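Local coordinates for transcription factor inhibitor I-kappa-B-beta (Mus musculus, PDB 1OY3), which binds NF-kappa-B through its ankyrin repeats and holds it in the cytoplasm, although its unphosphorylated form can accompany NF-kappa-B into the nucleus, at residues A81-C86 with L151-Y156; D183-E188 with A214-T219; T194-A199 with S206-L211. All blocks are in the same frame, centred on the assembly; numbering follows the deposited sequence.

Interaction 1 of 3, residues A81-C86 with L151-Y156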
loop_
_atom_site.group_PDB
_atom_site.type_symbol
_atom_site.label_atom_id
_atom_site.label_comp_id
_atom_site.label_asym_id
_atom_site.label_seq_id
_atom_site.Cartn_x
_atom_site.Cartn_y
_atom_site.Cartn_z
ATOM N N ALA C 81 -2.682 9.492 -9.099
ATOM C CA ALA C 81 -4.116 9.767 -9.140
ATOM C C ALA C 81 -4.853 8.476 -9.508
ATOM O O ALA C 81 -5.926 8.192 -8.974
ATOM C CB ALA C 81 -4.429 10.856 -10.176
ATOM N N LEU C 82 -4.273 7.696 -10.422
ATOM C CA LEU C 82 -4.892 6.434 -10.833
ATOM C C LEU C 82 -4.947 5.460 -9.665
ATOM O O LEU C 82 -5.905 4.716 -9.534
ATOM C CB LEU C 82 -4.132 5.772 -12.004
ATOM C CG LEU C 82 -4.737 4.437 -12.488
ATOM C CD1 LEU C 82 -6.191 4.665 -12.881
ATOM C CD2 LEU C 82 -3.944 3.851 -13.679
ATOM N N HIS C 83 -3.915 5.450 -8.824
ATOM C CA HIS C 83 -3.895 4.546 -7.669
ATOM C C HIS C 83 -5.042 4.847 -6.733
ATOM O O HIS C 83 -5.666 3.941 -6.204
ATOM C CB HIS C 83 -2.605 4.685 -6.853
ATOM C CG HIS C 83 -1.483 3.813 -7.321
ATOM N ND1 HIS C 83 -0.408 4.302 -8.029
ATOM C CD2 HIS C 83 -1.264 2.487 -7.168
ATOM C CE1 HIS C 83 0.430 3.314 -8.290
ATOM N NE2 HIS C 83 -0.069 2.202 -7.778
ATOM N N LEU C 84 -5.280 6.135 -6.511
ATOM C CA LEU C 84 -6.334 6.588 -5.618
ATOM C C LEU C 84 -7.706 6.218 -6.163
ATOM O O LEU C 84 -8.593 5.826 -5.407
ATOM C CB LEU C 84 -6.221 8.107 -5.403
ATOM C CG LEU C 84 -4.906 8.550 -4.745
ATOM C CD1 LEU C 84 -4.795 10.075 -4.744
ATOM C CD2 LEU C 84 -4.852 8.008 -3.321
ATOM N N ALA C 85 -7.877 6.341 -7.475
ATOM C CA ALA C 85 -9.141 6.002 -8.100
ATOM C C ALA C 85 -9.450 4.544 -7.815
ATOM O O ALA C 85 -10.602 4.190 -7.560
ATOM C CB ALA C 85 -9.079 6.231 -9.622
ATOM N N CYS C 86 -8.418 3.706 -7.843
ATOM C CA CYS C 86 -8.600 2.272 -7.617
ATOM C C CYS C 86 -8.879 1.890 -6.177
ATOM O O CYS C 86 -9.121 0.730 -5.881
ATOM C CB CYS C 86 -7.373 1.502 -8.096
ATOM S SG CYS C 86 -7.053 1.704 -9.842
ATOM N N LEU C 151 -0.178 2.802 -15.810
ATOM C CA LEU C 151 -0.540 1.417 -15.581
ATOM C C LEU C 151 0.422 0.625 -14.728
ATOM O O LEU C 151 0.016 -0.258 -13.983
ATOM C CB LEU C 151 -0.724 0.694 -16.923
ATOM C CG LEU C 151 -1.817 1.233 -17.847
ATOM C CD1 LEU C 151 -1.857 0.370 -19.111
ATOM C CD2 LEU C 151 -3.170 1.223 -17.130
ATOM N N GLU C 152 1.703 0.919 -14.847
ATOM C CA GLU C 152 2.670 0.170 -14.072
ATOM C C GLU C 152 3.358 1.011 -12.997
ATOM O O GLU C 152 4.371 0.606 -12.434
ATOM C CB GLU C 152 3.668 -0.491 -15.023
ATOM C CG GLU C 152 2.966 -1.441 -16.008
ATOM C CD GLU C 152 2.160 -2.524 -15.298
ATOM O OE1 GLU C 152 1.050 -2.869 -15.775
ATOM O OE2 GLU C 152 2.642 -3.038 -14.266
ATOM N N ALA C 153 2.783 2.173 -12.700
ATOM C CA ALA C 153 3.332 3.030 -11.657
ATOM C C ALA C 153 3.173 2.253 -10.345
ATOM O O ALA C 153 2.128 1.656 -10.094
ATOM C CB ALA C 153 2.561 4.356 -11.588
ATOM N N GLU C 154 4.201 2.234 -9.511
ATOM C CA GLU C 154 4.063 1.503 -8.267
ATOM C C GLU C 154 4.132 2.413 -7.057
ATOM O O GLU C 154 4.950 3.326 -7.002
ATOM C CB GLU C 154 5.121 0.385 -8.155
ATOM C CG GLU C 154 6.550 0.847 -7.984
ATOM C CD GLU C 154 7.473 -0.268 -7.494
ATOM O OE1 GLU C 154 8.710 -0.113 -7.613
ATOM O OE2 GLU C 154 6.971 -1.291 -6.978
ATOM N N ASN C 155 3.259 2.169 -6.086
ATOM C CA ASN C 155 3.272 2.979 -4.883
ATOM C C ASN C 155 4.331 2.419 -3.958
ATOM O O ASN C 155 5.046 1.471 -4.318
ATOM C CB ASN C 155 1.904 2.976 -4.191
ATOM C CG ASN C 155 1.420 1.581 -3.854
ATOM O OD1 ASN C 155 2.212 0.701 -3.520
ATOM N ND2 ASN C 155 0.098 1.378 -3.920
ATOM N N TYR C 156 4.415 2.991 -2.762
ATOM C CA TYR C 156 5.403 2.573 -1.773
ATOM C C TYR C 156 5.072 1.223 -1.128
ATOM O O TYR C 156 5.870 0.678 -0.372
ATOM C CB TYR C 156 5.570 3.691 -0.728
ATOM C CG TYR C 156 6.003 5.012 -1.359
ATOM C CD1 TYR C 156 5.726 6.239 -0.745
ATOM C CD2 TYR C 156 6.693 5.032 -2.570
ATOM C CE1 TYR C 156 6.127 7.448 -1.329
ATOM C CE2 TYR C 156 7.096 6.229 -3.160
ATOM C CZ TYR C 156 6.810 7.433 -2.536
ATOM O OH TYR C 156 7.199 8.614 -3.136
#
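H83, on the short helix 81-85 of ankyrin repeat 3, reaches into the extended run A153-N155 and makes most of this contact. Its CG is anti to the carbonyl carbon (chi1 -88°), which swings the imidazole off the helix toward the incoming chain. The leading atom is H83 CE1, which stands 3.0 Å from A153 O; that oxygen lies at the ring edge, near its plane. H83 NE2 is also near A153 O, at 3.2 Å, but the angle is too poor for a hydrogen bond, and NE2 is instead bonded to H159 O. With ND1 engaged by T80 OG1, both ring nitrogens have partners, and the ring's rotation is fixed.

N155 lies over one face of the imidazole: its CB sits 4.2 Å above the ring plane, displaced toward the rim, and its ND2 comes to 3.7 Å from H83 CD2. The amide and ring planes differ by 34°, so the amide passes the ring at a slant. N155 CG lies between the backbone N and the carbonyl carbon (chi1 56°), a conformation matched by the bonds that OD1 accepts from D157 N and H159 N. A153 adds its methyl, with CB 4.1 Å from H83 CE1.

At the other end the contact is purely apolar and loose: L82 CD2 and L151 CD2 meet tip to tip at 4.4 Å, and both leucines also touch L98.

T80 to H83 (T-A-L-H) is the TPLH-type signature of ankyrin repeats, and its histidine ties the repeat to H159, just ahead of the next repeat's signature. Because both ring nitrogens of H83 and the OD1 of N155 are bonded to T80, D157 and H159, the segments are joined directly by van der Waals packing, while the orienting hydrogen bonds come from flanking residues.

Interaction 2 of 3, residues D183-E188 with A214-T219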
loop_
_atom_site.group_PDB
_atom_site.type_symbol
_atom_site.label_atom_id
_atom_site.label_comp_id
_atom_site.label_asym_id
_atom_site.label_seq_id
_atom_site.Cartn_x
_atom_site.Cartn_y
_atom_site.Cartn_z
ATOM N N ASP C 183 -0.387 -4.973 -16.887
ATOM C CA ASP C 183 0.298 -6.266 -16.792
ATOM C C ASP C 183 -0.407 -7.172 -15.771
ATOM O O ASP C 183 -0.281 -6.981 -14.563
ATOM C CB ASP C 183 1.754 -6.031 -16.399
ATOM C CG ASP C 183 2.537 -7.314 -16.231
ATOM O OD1 ASP C 183 1.956 -8.422 -16.347
ATOM O OD2 ASP C 183 3.751 -7.197 -15.976
ATOM N N LEU C 184 -1.144 -8.162 -16.267
ATOM C CA LEU C 184 -1.886 -9.089 -15.405
ATOM C C LEU C 184 -1.048 -10.115 -14.636
ATOM O O LEU C 184 -1.595 -10.903 -13.859
ATOM C CB LEU C 184 -2.943 -9.837 -16.232
ATOM C CG LEU C 184 -4.306 -9.191 -16.554
ATOM C CD1 LEU C 184 -4.252 -7.665 -16.505
ATOM C CD2 LEU C 184 -4.734 -9.667 -17.921
ATOM N N ASN C 185 0.266 -10.120 -14.833
ATOM C CA ASN C 185 1.101 -11.102 -14.136
ATOM C C ASN C 185 2.083 -10.488 -13.151
ATOM O O ASN C 185 2.788 -11.208 -12.450
ATOM C CB ASN C 185 1.890 -11.942 -15.146
ATOM C CG ASN C 185 0.996 -12.673 -16.120
ATOM O OD1 ASN C 185 0.038 -13.336 -15.718
ATOM N ND2 ASN C 185 1.306 -12.564 -17.412
ATOM N N LYS C 186 2.124 -9.160 -13.115
ATOM C CA LYS C 186 3.029 -8.392 -12.258
ATOM C C LYS C 186 2.992 -8.769 -10.779
ATOM O O LYS C 186 1.993 -8.546 -10.094
ATOM C CB LYS C 186 2.720 -6.896 -12.415
ATOM C CG LYS C 186 3.577 -5.971 -11.558
ATOM C CD LYS C 186 5.055 -6.027 -11.912
ATOM C CE LYS C 186 5.327 -5.617 -13.359
ATOM N NZ LYS C 186 4.941 -4.213 -13.695
ATOM N N PRO C 187 4.096 -9.325 -10.259
ATOM C CA PRO C 187 4.140 -9.715 -8.845
ATOM C C PRO C 187 4.366 -8.507 -7.936
ATOM O O PRO C 187 5.147 -7.628 -8.281
ATOM C CB PRO C 187 5.346 -10.663 -8.772
ATOM C CG PRO C 187 5.713 -10.943 -10.215
ATOM C CD PRO C 187 5.349 -9.682 -10.933
ATOM N N GLU C 188 3.677 -8.442 -6.797
ATOM C CA GLU C 188 3.944 -7.350 -5.862
ATOM C C GLU C 188 5.194 -7.864 -5.114
ATOM O O GLU C 188 5.393 -9.076 -4.979
ATOM C CB GLU C 188 2.742 -7.080 -4.939
ATOM C CG GLU C 188 2.236 -8.226 -4.103
ATOM C CD GLU C 188 3.249 -8.691 -3.080
ATOM O OE1 GLU C 188 3.953 -7.828 -2.510
ATOM O OE2 GLU C 188 3.328 -9.918 -2.838
ATOM N N ALA C 214 -8.585 -13.492 -19.083
ATOM C CA ALA C 214 -7.667 -12.598 -19.799
ATOM C C ALA C 214 -6.269 -13.189 -19.953
ATOM O O ALA C 214 -5.363 -12.538 -20.488
ATOM C CB ALA C 214 -7.589 -11.245 -19.115
ATOM N N GLY C 215 -6.082 -14.414 -19.469
ATOM C CA GLY C 215 -4.801 -15.077 -19.628
ATOM C C GLY C 215 -3.727 -14.918 -18.569
ATOM O O GLY C 215 -2.543 -15.079 -18.873
ATOM N N ALA C 216 -4.115 -14.588 -17.342
ATOM C CA ALA C 216 -3.140 -14.449 -16.270
ATOM C C ALA C 216 -2.575 -15.846 -16.004
ATOM O O ALA C 216 -3.331 -16.792 -15.752
ATOM C CB ALA C 216 -3.810 -13.898 -15.013
ATOM N N ASP C 217 -1.252 -15.968 -16.067
ATOM C CA ASP C 217 -0.574 -17.249 -15.861
ATOM C C ASP C 217 -0.784 -17.865 -14.475
ATOM O O ASP C 217 -0.125 -17.485 -13.515
ATOM C CB ASP C 217 0.923 -17.084 -16.116
ATOM C CG ASP C 217 1.652 -18.411 -16.149
ATOM O OD1 ASP C 217 2.861 -18.419 -16.479
ATOM O OD2 ASP C 217 1.013 -19.446 -15.845
ATOM N N PRO C 218 -1.671 -18.870 -14.371
ATOM C CA PRO C 218 -1.965 -19.534 -13.098
ATOM C C PRO C 218 -0.821 -20.393 -12.550
ATOM O O PRO C 218 -0.955 -21.008 -11.486
ATOM C CB PRO C 218 -3.197 -20.359 -13.434
ATOM C CG PRO C 218 -2.883 -20.817 -14.816
ATOM C CD PRO C 218 -2.340 -19.568 -15.486
ATOM N N THR C 219 0.303 -20.418 -13.260
ATOM C CA THR C 219 1.452 -21.210 -12.830
ATOM C C THR C 219 2.485 -20.393 -12.040
ATOM O O THR C 219 3.508 -20.923 -11.601
ATOM C CB THR C 219 2.156 -21.852 -14.040
ATOM O OG1 THR C 219 2.942 -22.960 -13.594
ATOM C CG2 THR C 219 3.085 -20.853 -14.717
HETATM O O HOH W 1 0.160 -14.598 -12.707
#
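The backbones of L184 and A216 come closest, with CA atoms 5.6 Å apart, where the type I beta turn D183-K186 lies beside the chain leaving helix 205-213. L184 turns its side chain toward that helix end: CD2 presses on A214 CB at 3.5 Å, tighter than usual van der Waals contact, while its CB lies 4.3 Å from A216 CB.

N185 supplies the polar link. Its CG is anti to the carbonyl carbon (chi1 -58°), carrying N185 OD1 across to accept from D217 N at 3.0 Å. The N-H...O angle is 151°, and the donor is tilted 27° from the carbonyl plane. The same OD1 also takes a longer bond from a water, which donates to D217 O as well, so the amide oxygen holds D217 both directly and through solvent.

These are equivalent turns of consecutive ankyrin repeats, 4 and 5, where the chain leaves the second helix of each repeat. G215, at positive phi, ends the helix in a Schellman motif, and D183 closes an Asx turn with OD1 accepting from N185 N at 2.8 Å, the donor approaching from above the carboxylate plane. On the far side of the turn, K186 NZ forms a salt bridge with E152, whose OE1 accepts from D183 N.

Interaction 3 of 3, residues T194-A199 with S206-L211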
loop_
_atom_site.group_PDB
_atom_site.type_symbol
_atom_site.label_atom_id
_atom_site.label_comp_id
_atom_site.label_asym_id
_atom_site.label_seq_id
_atom_site.Cartn_x
_atom_site.Cartn_y
_atom_site.Cartn_z
ATOM N N THR C 194 1.041 -12.402 -7.386
ATOM C CA THR C 194 0.603 -11.902 -8.685
ATOM C C THR C 194 -0.842 -11.442 -8.492
ATOM O O THR C 194 -1.419 -11.630 -7.422
ATOM C CB THR C 194 0.569 -13.038 -9.738
ATOM O OG1 THR C 194 -0.326 -14.069 -9.284
ATOM C CG2 THR C 194 1.946 -13.642 -9.954
ATOM N N PRO C 195 -1.439 -10.817 -9.521
ATOM C CA PRO C 195 -2.826 -10.389 -9.370
ATOM C C PRO C 195 -3.710 -11.586 -8.992
ATOM O O PRO C 195 -4.622 -11.468 -8.167
ATOM C CB PRO C 195 -3.149 -9.838 -10.745
ATOM C CG PRO C 195 -1.877 -9.189 -11.123
ATOM C CD PRO C 195 -0.837 -10.207 -10.720
ATOM N N LEU C 196 -3.433 -12.744 -9.589
ATOM C CA LEU C 196 -4.210 -13.942 -9.293
ATOM C C LEU C 196 -4.077 -14.351 -7.831
ATOM O O LEU C 196 -5.040 -14.829 -7.248
ATOM C CB LEU C 196 -3.792 -15.112 -10.200
ATOM C CG LEU C 196 -4.245 -15.074 -11.667
ATOM C CD1 LEU C 196 -3.649 -16.257 -12.426
ATOM C CD2 LEU C 196 -5.757 -15.109 -11.750
ATOM N N HIS C 197 -2.892 -14.168 -7.239
ATOM C CA HIS C 197 -2.704 -14.518 -5.829
ATOM C C HIS C 197 -3.524 -13.571 -4.966
ATOM O O HIS C 197 -4.129 -13.986 -3.975
ATOM C CB HIS C 197 -1.235 -14.408 -5.399
ATOM C CG HIS C 197 -0.374 -15.553 -5.833
ATOM N ND1 HIS C 197 0.468 -15.484 -6.924
ATOM C CD2 HIS C 197 -0.193 -16.783 -5.295
ATOM C CE1 HIS C 197 1.134 -16.621 -7.035
ATOM N NE2 HIS C 197 0.751 -17.426 -6.060
ATOM N N LEU C 198 -3.542 -12.294 -5.345
ATOM C CA LEU C 198 -4.294 -11.307 -4.588
ATOM C C LEU C 198 -5.785 -11.584 -4.666
ATOM O O LEU C 198 -6.493 -11.468 -3.675
ATOM C CB LEU C 198 -3.988 -9.888 -5.087
ATOM C CG LEU C 198 -2.501 -9.528 -4.998
ATOM C CD1 LEU C 198 -2.273 -8.139 -5.549
ATOM C CD2 LEU C 198 -2.030 -9.615 -3.560
ATOM N N ALA C 199 -6.268 -11.957 -5.840
ATOM C CA ALA C 199 -7.688 -12.239 -5.982
ATOM C C ALA C 199 -8.071 -13.411 -5.089
ATOM O O ALA C 199 -9.136 -13.408 -4.478
ATOM C CB ALA C 199 -8.025 -12.545 -7.432
ATOM N N SER C 206 -15.096 -13.646 -8.947
ATOM C CA SER C 206 -15.387 -12.989 -10.220
ATOM C C SER C 206 -14.153 -12.257 -10.754
ATOM O O SER C 206 -13.925 -12.196 -11.963
ATOM C CB SER C 206 -16.548 -12.006 -10.060
ATOM O OG SER C 206 -16.111 -10.801 -9.457
ATOM N N VAL C 207 -13.359 -11.704 -9.843
ATOM C CA VAL C 207 -12.138 -11.005 -10.214
ATOM C C VAL C 207 -11.128 -12.063 -10.645
ATOM O O VAL C 207 -10.402 -11.887 -11.627
ATOM C CB VAL C 207 -11.584 -10.180 -9.015
ATOM C CG1 VAL C 207 -10.167 -9.682 -9.310
ATOM C CG2 VAL C 207 -12.502 -9.001 -8.745
ATOM N N LEU C 208 -11.091 -13.167 -9.909
ATOM C CA LEU C 208 -10.178 -14.262 -10.231
ATOM C C LEU C 208 -10.466 -14.731 -11.654
ATOM O O LEU C 208 -9.546 -14.966 -12.453
ATOM C CB LEU C 208 -10.380 -15.421 -9.252
ATOM C CG LEU C 208 -9.590 -16.707 -9.499
ATOM C CD1 LEU C 208 -8.092 -16.415 -9.446
ATOM C CD2 LEU C 208 -9.976 -17.747 -8.448
ATOM N N GLU C 209 -11.750 -14.846 -11.975
ATOM C CA GLU C 209 -12.157 -15.286 -13.307
ATOM C C GLU C 209 -11.782 -14.281 -14.381
ATOM O O GLU C 209 -11.252 -14.665 -15.429
ATOM C CB GLU C 209 -13.660 -15.551 -13.362
ATOM C CG GLU C 209 -14.146 -15.923 -14.759
ATOM C CD GLU C 209 -15.485 -16.624 -14.743
ATOM O OE1 GLU C 209 -16.469 -16.030 -14.251
ATOM O OE2 GLU C 209 -15.549 -17.781 -15.222
ATOM N N LEU C 210 -12.060 -13.000 -14.137
ATOM C CA LEU C 210 -11.707 -11.969 -15.116
ATOM C C LEU C 210 -10.234 -12.123 -15.451
ATOM O O LEU C 210 -9.854 -12.203 -16.620
ATOM C CB LEU C 210 -11.958 -10.561 -14.558
ATOM C CG LEU C 210 -13.410 -10.071 -14.525
ATOM C CD1 LEU C 210 -13.480 -8.674 -13.899
ATOM C CD2 LEU C 210 -13.977 -10.056 -15.947
ATOM N N LEU C 211 -9.404 -12.177 -14.416
ATOM C CA LEU C 211 -7.971 -12.336 -14.612
ATOM C C LEU C 211 -7.688 -13.593 -15.429
ATOM O O LEU C 211 -6.941 -13.556 -16.413
ATOM C CB LEU C 211 -7.265 -12.431 -13.254
ATOM C CG LEU C 211 -7.261 -11.129 -12.448
ATOM C CD1 LEU C 211 -6.765 -11.374 -11.035
ATOM C CD2 LEU C 211 -6.382 -10.116 -13.173
#
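L196 and L211 run alongside each other, pointing opposite ways, and L196 CD2 ends 3.4 Å from L211 CB, closer than carbon atoms normally pack. L196 CD2 also meets L208 CD1 at 3.5 Å, but there the two side chains stand nearly perpendicular. L208 reaches this point because its CG is anti to the backbone N (chi1 175°). L211 has its CG anti to the carbonyl carbon, which sends its CD1 toward the start of the facing helix, 3.9 Å from P195 CB and 3.6 Å from P195 O.

Between these leucines the small A199 lets the backbones approach: its CB lies 3.9 Å from L208 CA and also touches V207 CG1. The axes are 9.0 Å apart at their closest and run antiparallel at 163°, the helix-turn-helix hairpin of ankyrin repeat 5. A capping box of T194 and H197 starts the first helix.

Helices of the repeats before and after flank the pair. P195, L198 and A199 rest on helix 161-167 and L210 on helix 171-180, while L208 packs against helix 238-246; the chain contains no strands.

In the fold
Interaction 3 lies within one repeat, joining the two helices of ankyrin repeat 5 by buried, wholly apolar contacts. Interaction 2 lies at the surface, its centre about 8 Å from that of interaction 3, and joins the turns of repeats 4 and 5 through a side-chain-to-backbone bond and a water. Interaction 3 is nested in the loop closed by interaction 2, and a probable hydrogen bond from A216 N to L211 O connects the two. Interaction 1, its centre about 18 Å from the centres of the other two, is buried yet mixed: a histidine ring meets backbone and an amide, with polar atoms bonded to flanking residues. E152 links it to interaction 2.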